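Local coordinates for uncharacterized protein Atu2773 (Agrobacterium tumefaciens, PDB 2QV5) that is of unknown function but belongs to the divergent polysaccharide deacetylase family and so may act on the acetyl groups of a polysaccharide, at residues Gln5-Met17 against Arg149-Asp161. Sequence-based numbering, arbitrary orientation.
Sequences QLPVVGADGLRPM and RDIGKRGLLFLDD
The carbonyl O of P7 takes a nearly straight hydrogen bond (170°) from R154 NH1, 3.1 Å away and in the guanidinium plane. On its NE side the same guanidinium grips D150 side-on, NE to OD2 at 3.0 Å and NH2 to OD1; H117 of helix 109-120 also bonds OD1. With P7 O and D150 both at its edge, the guanidinium can turn little out of this plane. L6 lays CD1 over one guanidinium face, 3.7 Å from NH2. With its chain extended from CG to NE (chi3 -176°), R154 runs alongside the P7 carbonyl. One water joins V9 N to K153 O. G155, with positive phi, turns the side that lacks a side chain to V9 CG2, R15 CB and P16 CD, which pack closely on it. G155 O accepts from M17 N at 3.2 Å, an N-H in the first turn of the helix that follows the N-cap residue R15. L156 reaches P7 CG with CD1 and P16 CB with CD2, the latter 3.8 Å away. Bent at chi3 (-65°), M17 brings CE to L157 CB. The N-terminal segment, folded back through the G10-G13 type I turn, thus straps the glycine-containing link between helix 141-153 and strand 157-160, a helix-to-strand connection of the parallel alpha/beta fold.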
ATOM      1  N   GLN A   5      17.054  -0.459  -9.895  1.00 21.04           N
ATOM      2  CA  GLN A   5      16.545  -1.297 -10.949  1.00 23.90           C
ATOM      3  C   GLN A   5      15.058  -1.511 -10.769  1.00 23.35           C
ATOM      4  O   GLN A   5      14.561  -1.323  -9.707  1.00 27.40           O
ATOM      5  CB  GLN A   5      17.255  -2.646 -10.892  1.00 26.70           C
ATOM      6  CG  GLN A   5      18.721  -2.524 -11.117  1.00 29.37           C
ATOM      7  CD  GLN A   5      19.036  -1.902 -12.454  1.00 34.93           C
ATOM      8  OE1 GLN A   5      18.548  -2.335 -13.476  1.00 35.02           O
ATOM      9  NE2 GLN A   5      19.859  -0.900 -12.441  1.00 31.74           N
ATOM     10  N   LEU A   6      14.377  -1.958 -11.782  1.00 11.97           N
ATOM     11  CA  LEU A   6      12.956  -2.255 -11.687  1.00 19.62           C
ATOM     12  C   LEU A   6      12.779  -3.678 -11.153  1.00 23.29           C
ATOM     13  O   LEU A   6      13.612  -4.547 -11.437  1.00 20.51           O
ATOM     14  CB  LEU A   6      12.293  -2.113 -13.055  1.00 16.67           C
ATOM     15  CG  LEU A   6      12.450  -0.785 -13.801  1.00 18.50           C
ATOM     16  CD1 LEU A   6      11.754  -0.903 -15.149  1.00 13.30           C
ATOM     17  CD2 LEU A   6      11.873   0.360 -13.002  1.00 19.36           C
ATOM     18  N   PRO A   7      11.710  -3.915 -10.364  1.00 18.34           N
ATOM     19  CA  PRO A   7      11.440  -5.293  -9.966  1.00 14.99           C
ATOM     20  C   PRO A   7      11.046  -6.159 -11.168  1.00 14.86           C
ATOM     21  O   PRO A   7      10.372  -5.697 -12.091  1.00 13.05           O
ATOM     22  CB  PRO A   7      10.291  -5.185  -8.946  1.00 13.82           C
ATOM     23  CG  PRO A   7       9.869  -3.767  -8.914  1.00 18.30           C
ATOM     24  CD  PRO A   7      10.742  -2.948  -9.819  1.00 14.74           C
ATOM     25  N   VAL A   8      11.528  -7.394 -11.158  1.00 18.48           N
ATOM     26  CA  VAL A   8      11.202  -8.388 -12.161  1.00 23.48           C
ATOM     27  C   VAL A   8      11.001  -9.727 -11.466  1.00 23.34           C
ATOM     28  O   VAL A   8      11.502  -9.949 -10.362  1.00 19.24           O
ATOM     29  CB  VAL A   8      12.312  -8.543 -13.262  1.00 25.54           C
ATOM     30  CG1 VAL A   8      12.158  -7.499 -14.351  1.00 29.06           C
ATOM     31  CG2 VAL A   8      13.711  -8.517 -12.668  1.00 24.64           C
ATOM     32  N   VAL A   9      10.250 -10.604 -12.117  1.00 23.52           N
ATOM     33  CA  VAL A   9      10.154 -11.997 -11.715  1.00 21.86           C
ATOM     34  C   VAL A   9      11.500 -12.627 -12.059  1.00 20.83           C
ATOM     35  O   VAL A   9      12.021 -12.406 -13.159  1.00 17.17           O
ATOM     36  CB  VAL A   9       9.014 -12.694 -12.474  1.00 20.95           C
ATOM     37  CG1 VAL A   9       8.910 -14.154 -12.096  1.00 16.17           C
ATOM     38  CG2 VAL A   9       7.701 -11.989 -12.207  1.00 23.69           C
ATOM     39  N   GLY A  10      12.072 -13.375 -11.112  1.00 18.60           N
ATOM     40  CA  GLY A  10      13.336 -14.080 -11.326  1.00 25.25           C
ATOM     41  C   GLY A  10      13.286 -15.178 -12.378  1.00 25.24           C
ATOM     42  O   GLY A  10      12.211 -15.548 -12.866  1.00 21.21           O
ATOM     43  N   ALA A  11      14.461 -15.704 -12.728  1.00 28.39           N
ATOM     44  CA  ALA A  11      14.569 -16.780 -13.722  1.00 28.75           C
ATOM     45  C   ALA A  11      13.825 -18.030 -13.243  1.00 22.46           C
ATOM     46  O   ALA A  11      13.202 -18.735 -14.033  1.00 22.63           O
ATOM     47  CB  ALA A  11      16.035 -17.097 -14.012  1.00 33.77           C
ATOM     48  N   ASP A  12      13.860 -18.264 -11.932  1.00 18.58           N
ATOM     49  CA  ASP A  12      13.158 -19.393 -11.333  1.00 20.36           C
ATOM     50  C   ASP A  12      11.655 -19.159 -11.146  1.00 17.71           C
ATOM     51  O   ASP A  12      10.941 -20.059 -10.724  1.00 21.55           O
ATOM     52  CB  ASP A  12      13.821 -19.804 -10.005  1.00 20.24           C
ATOM     53  CG  ASP A  12      13.837 -18.685  -8.956  1.00 30.08           C
ATOM     54  OD1 ASP A  12      13.347 -17.551  -9.207  1.00 25.22           O
ATOM     55  OD2 ASP A  12      14.360 -18.956  -7.852  1.00 39.54           O
ATOM     56  N   GLY A  13      11.181 -17.948 -11.434  1.00 17.40           N
ATOM     57  CA  GLY A  13       9.773 -17.624 -11.255  1.00 17.78           C
ATOM     58  C   GLY A  13       9.441 -16.947  -9.936  1.00 12.88           C
ATOM     59  O   GLY A  13       8.278 -16.677  -9.661  1.00 13.41           O
ATOM     60  N   LEU A  14      10.441 -16.684  -9.103  1.00 12.09           N
ATOM     61  CA  LEU A  14      10.150 -16.047  -7.815  1.00 16.01           C
ATOM     62  C   LEU A  14       9.775 -14.568  -8.011  1.00 13.39           C
ATOM     63  O   LEU A  14      10.446 -13.827  -8.725  1.00 12.71           O
ATOM     64  CB  LEU A  14      11.298 -16.215  -6.811  1.00 15.28           C
ATOM     65  CG  LEU A  14      10.976 -15.859  -5.349  1.00 18.89           C
ATOM     66  CD1 LEU A  14      10.033 -16.868  -4.688  1.00 17.53           C
ATOM     67  CD2 LEU A  14      12.235 -15.746  -4.549  1.00 19.51           C
ATOM     68  N   ARG A  15       8.670 -14.186  -7.384  1.00 11.97           N
ATOM     69  CA  ARG A  15       8.055 -12.881  -7.537  1.00  6.20           C
ATOM     70  C   ARG A  15       8.484 -12.008  -6.365  1.00 11.70           C
ATOM     71  O   ARG A  15       8.686 -12.522  -5.265  1.00  9.97           O
ATOM     72  CB  ARG A  15       6.531 -13.045  -7.531  1.00  9.61           C
ATOM     73  CG  ARG A  15       6.007 -13.793  -8.736  1.00 14.41           C
ATOM     74  CD  ARG A  15       4.516 -14.063  -8.616  1.00 14.50           C
ATOM     75  NE  ARG A  15       4.262 -15.067  -7.587  1.00 31.91           N
ATOM     76  CZ  ARG A  15       3.054 -15.493  -7.233  1.00 40.51           C
ATOM     77  NH1 ARG A  15       1.973 -14.998  -7.827  1.00 35.10           N
ATOM     78  NH2 ARG A  15       2.929 -16.413  -6.280  1.00 29.78           N
ATOM     79  N   PRO A  16       8.647 -10.692  -6.595  1.00 11.59           N
ATOM     80  CA  PRO A  16       8.854  -9.735  -5.495  1.00 12.97           C
ATOM     81  C   PRO A  16       7.851  -9.880  -4.353  1.00 12.42           C
ATOM     82  O   PRO A  16       8.237  -9.812  -3.183  1.00 14.16           O
ATOM     83  CB  PRO A  16       8.691  -8.378  -6.176  1.00 11.31           C
ATOM     84  CG  PRO A  16       9.119  -8.615  -7.580  1.00 14.16           C
ATOM     85  CD  PRO A  16       8.720 -10.036  -7.916  1.00 11.22           C
ATOM     86  N   MET A  17       6.589 -10.146  -4.685  1.00 11.30           N
ATOM     87  CA  MET A  17       5.549 -10.314  -3.668  1.00 12.35           C
ATOM     88  C   MET A  17       5.729 -11.548  -2.752  1.00 12.80           C
ATOM     89  O   MET A  17       5.137 -11.590  -1.686  1.00 17.10           O
ATOM     90  CB  MET A  17       4.158 -10.309  -4.309  1.00 12.67           C
ATOM     91  CG  MET A  17       3.833 -11.478  -5.233  1.00 15.52           C
ATOM     92  SD  MET A  17       2.154 -11.244  -5.907  1.00 15.87           S
ATOM     93  CE  MET A  17       1.181 -11.380  -4.470  1.00 11.28           C
ATOM     94  N   ARG A 149      -1.080  -4.044 -16.139  1.00 14.31           N
ATOM     95  CA  ARG A 149      -0.360  -5.093 -16.868  1.00 18.69           C
ATOM     96  C   ARG A 149       1.148  -5.057 -16.588  1.00 17.31           C
ATOM     97  O   ARG A 149       1.753  -6.105 -16.357  1.00 18.12           O
ATOM     98  CB  ARG A 149      -0.622  -5.002 -18.364  1.00 19.54           C
ATOM     99  CG  ARG A 149      -2.017  -5.453 -18.778  1.00 25.38           C
ATOM    100  CD  ARG A 149      -2.118  -5.567 -20.289  1.00 30.33           C
ATOM    101  NE  ARG A 149      -3.471  -5.914 -20.720  1.00 32.51           N
ATOM    102  CZ  ARG A 149      -3.936  -7.160 -20.821  1.00 32.24           C
ATOM    103  NH1 ARG A 149      -3.166  -8.200 -20.526  1.00 30.89           N
ATOM    104  NH2 ARG A 149      -5.183  -7.367 -21.215  1.00 37.14           N
ATOM    105  N   ASP A 150       1.745  -3.862 -16.593  1.00 17.54           N
ATOM    106  CA  ASP A 150       3.165  -3.718 -16.240  1.00 18.89           C
ATOM    107  C   ASP A 150       3.457  -4.201 -14.810  1.00 20.35           C
ATOM    108  O   ASP A 150       4.371  -5.001 -14.597  1.00 20.60           O
ATOM    109  CB  ASP A 150       3.656  -2.279 -16.421  1.00 20.87           C
ATOM    110  CG  ASP A 150       5.144  -2.134 -16.138  1.00 22.86           C
ATOM    111  OD1 ASP A 150       5.958  -2.380 -17.047  1.00 28.55           O
ATOM    112  OD2 ASP A 150       5.508  -1.783 -14.994  1.00 31.72           O
ATOM    113  N   ILE A 151       2.663  -3.726 -13.849  1.00 17.66           N
ATOM    114  CA  ILE A 151       2.797  -4.126 -12.442  1.00 14.99           C
ATOM    115  C   ILE A 151       2.605  -5.640 -12.286  1.00 15.51           C
ATOM    116  O   ILE A 151       3.402  -6.298 -11.609  1.00 13.31           O
ATOM    117  CB  ILE A 151       1.813  -3.333 -11.524  1.00 15.92           C
ATOM    118  CG1 ILE A 151       2.173  -1.845 -11.518  1.00 17.89           C
ATOM    119  CG2 ILE A 151       1.826  -3.876 -10.075  1.00 11.69           C
ATOM    120  CD1 ILE A 151       1.020  -0.934 -11.194  1.00 19.36           C
ATOM    121  N   GLY A 152       1.569  -6.173 -12.947  1.00 14.34           N
ATOM    122  CA  GLY A 152       1.230  -7.587 -12.878  1.00 17.78           C
ATOM    123  C   GLY A 152       2.342  -8.499 -13.368  1.00 18.08           C
ATOM    124  O   GLY A 152       2.649  -9.505 -12.725  1.00 16.87           O
ATOM    125  N   LYS A 153       2.985  -8.115 -14.473  1.00 21.27           N
ATOM    126  CA  LYS A 153       4.022  -8.941 -15.100  1.00 23.80           C
ATOM    127  C   LYS A 153       5.335  -8.988 -14.312  1.00 19.94           C
ATOM    128  O   LYS A 153       6.136  -9.901 -14.500  1.00 18.81           O
ATOM    129  CB  LYS A 153       4.276  -8.494 -16.547  1.00 18.82           C
ATOM    130  CG  LYS A 153       5.363  -7.437 -16.695  1.00 31.65           C
ATOM    131  CD  LYS A 153       5.460  -6.895 -18.109  1.00 36.02           C
ATOM    132  CE  LYS A 153       6.428  -5.728 -18.158  1.00 44.66           C
ATOM    133  NZ  LYS A 153       6.076  -4.808 -19.279  1.00 46.91           N
ATOM    134  N   ARG A 154       5.536  -8.006 -13.429  1.00 15.05           N
ATOM    135  CA  ARG A 154       6.746  -7.904 -12.610  1.00 14.21           C
ATOM    136  C   ARG A 154       6.606  -8.612 -11.281  1.00 11.53           C
ATOM    137  O   ARG A 154       7.484  -8.502 -10.426  1.00 11.52           O
ATOM    138  CB  ARG A 154       7.084  -6.445 -12.344  1.00 12.55           C
ATOM    139  CG  ARG A 154       7.409  -5.727 -13.609  1.00 13.56           C
ATOM    140  CD  ARG A 154       7.680  -4.260 -13.371  1.00 25.76           C
ATOM    141  NE  ARG A 154       7.899  -3.647 -14.668  1.00 27.50           N
ATOM    142  CZ  ARG A 154       9.039  -3.698 -15.345  1.00 26.66           C
ATOM    143  NH1 ARG A 154      10.117  -4.312 -14.853  1.00 15.54           N
ATOM    144  NH2 ARG A 154       9.103  -3.120 -16.527  1.00 22.88           N
ATOM    145  N   GLY A 155       5.504  -9.328 -11.104  1.00 12.80           N
ATOM    146  CA  GLY A 155       5.317 -10.136  -9.909  1.00 11.90           C
ATOM    147  C   GLY A 155       4.965  -9.325  -8.676  1.00 12.97           C
ATOM    148  O   GLY A 155       5.225  -9.756  -7.550  1.00 15.01           O
ATOM    149  N   LEU A 156       4.374  -8.154  -8.887  1.00  9.75           N
ATOM    150  CA  LEU A 156       3.968  -7.274  -7.804  1.00  9.45           C
ATOM    151  C   LEU A 156       2.454  -7.332  -7.614  1.00 12.45           C
ATOM    152  O   LEU A 156       1.700  -7.551  -8.577  1.00 17.33           O
ATOM    153  CB  LEU A 156       4.362  -5.819  -8.119  1.00  8.55           C
ATOM    154  CG  LEU A 156       5.839  -5.463  -8.308  1.00 10.61           C
ATOM    155  CD1 LEU A 156       5.993  -4.171  -9.123  1.00 13.44           C
ATOM    156  CD2 LEU A 156       6.515  -5.333  -6.951  1.00  9.71           C
ATOM    157  N   LEU A 157       2.014  -7.116  -6.375  1.00 12.12           N
ATOM    158  CA  LEU A 157       0.589  -7.006  -6.075  1.00 11.01           C
ATOM    159  C   LEU A 157       0.162  -5.560  -6.225  1.00  9.87           C
ATOM    160  O   LEU A 157       0.996  -4.670  -6.145  1.00 12.42           O
ATOM    161  CB  LEU A 157       0.295  -7.494  -4.651  1.00 10.32           C
ATOM    162  CG  LEU A 157       0.823  -6.727  -3.429  1.00 15.08           C
ATOM    163  CD1 LEU A 157      -0.117  -5.613  -2.975  1.00 10.47           C
ATOM    164  CD2 LEU A 157       0.960  -7.730  -2.332  1.00  8.98           C
ATOM    165  N   PHE A 158      -1.135  -5.338  -6.435  1.00 12.63           N
ATOM    166  CA  PHE A 158      -1.718  -3.989  -6.517  1.00 11.44           C
ATOM    167  C   PHE A 158      -2.742  -3.832  -5.387  1.00 11.09           C
ATOM    168  O   PHE A 158      -3.746  -4.549  -5.332  1.00 12.65           O
ATOM    169  CB  PHE A 158      -2.384  -3.801  -7.899  1.00 19.32           C
ATOM    170  CG  PHE A 158      -2.899  -2.402  -8.165  1.00 20.42           C
ATOM    171  CD1 PHE A 158      -2.149  -1.508  -8.924  1.00 29.60           C
ATOM    172  CD2 PHE A 158      -4.145  -1.993  -7.694  1.00 26.44           C
ATOM    173  CE1 PHE A 158      -2.616  -0.218  -9.184  1.00 38.73           C
ATOM    174  CE2 PHE A 158      -4.618  -0.706  -7.940  1.00 20.34           C
ATOM    175  CZ  PHE A 158      -3.858   0.182  -8.689  1.00 27.39           C
ATOM    176  N   LEU A 159      -2.496  -2.898  -4.483  1.00 11.67           N
ATOM    177  CA  LEU A 159      -3.447  -2.600  -3.424  1.00 11.95           C
ATOM    178  C   LEU A 159      -4.171  -1.296  -3.772  1.00 16.05           C
ATOM    179  O   LEU A 159      -3.559  -0.241  -3.925  1.00 19.55           O
ATOM    180  CB  LEU A 159      -2.737  -2.517  -2.060  1.00  9.82           C
ATOM    181  CG  LEU A 159      -3.629  -2.172  -0.859  1.00  7.88           C
ATOM    182  CD1 LEU A 159      -4.581  -3.316  -0.507  1.00  9.23           C
ATOM    183  CD2 LEU A 159      -2.802  -1.785   0.334  1.00 14.30           C
ATOM    184  N   ASP A 160      -5.479  -1.383  -3.935  1.00 15.05           N
ATOM    185  CA  ASP A 160      -6.278  -0.203  -4.214  1.00 15.52           C
ATOM    186  C   ASP A 160      -6.811   0.283  -2.866  1.00 16.87           C
ATOM    187  O   ASP A 160      -7.394  -0.493  -2.101  1.00 17.16           O
ATOM    188  CB  ASP A 160      -7.393  -0.582  -5.204  1.00 10.79           C
ATOM    189  CG  ASP A 160      -8.184   0.624  -5.729  1.00 28.30           C
ATOM    190  OD1 ASP A 160      -8.604   1.495  -4.935  1.00 22.02           O
ATOM    191  OD2 ASP A 160      -8.423   0.674  -6.956  1.00 22.65           O
ATOM    192  N   ASP A 161      -6.612   1.561  -2.554  1.00 18.36           N
ATOM    193  CA  ASP A 161      -6.993   2.058  -1.214  1.00 20.45           C
ATOM    194  C   ASP A 161      -8.515   2.195  -0.970  1.00 17.71           C
ATOM    195  O   ASP A 161      -8.952   2.443   0.154  1.00 24.34           O
ATOM    196  CB  ASP A 161      -6.228   3.341  -0.850  1.00 16.03           C
ATOM    197  CG  ASP A 161      -6.750   4.578  -1.561  1.00 22.24           C
ATOM    198  OD1 ASP A 161      -7.523   4.463  -2.532  1.00 25.38           O
ATOM    199  OD2 ASP A 161      -6.352   5.689  -1.147  1.00 27.54           O
TER
HETATM  200  O   HOH W   1       9.042  -9.587 -14.674  1.00 20.96           O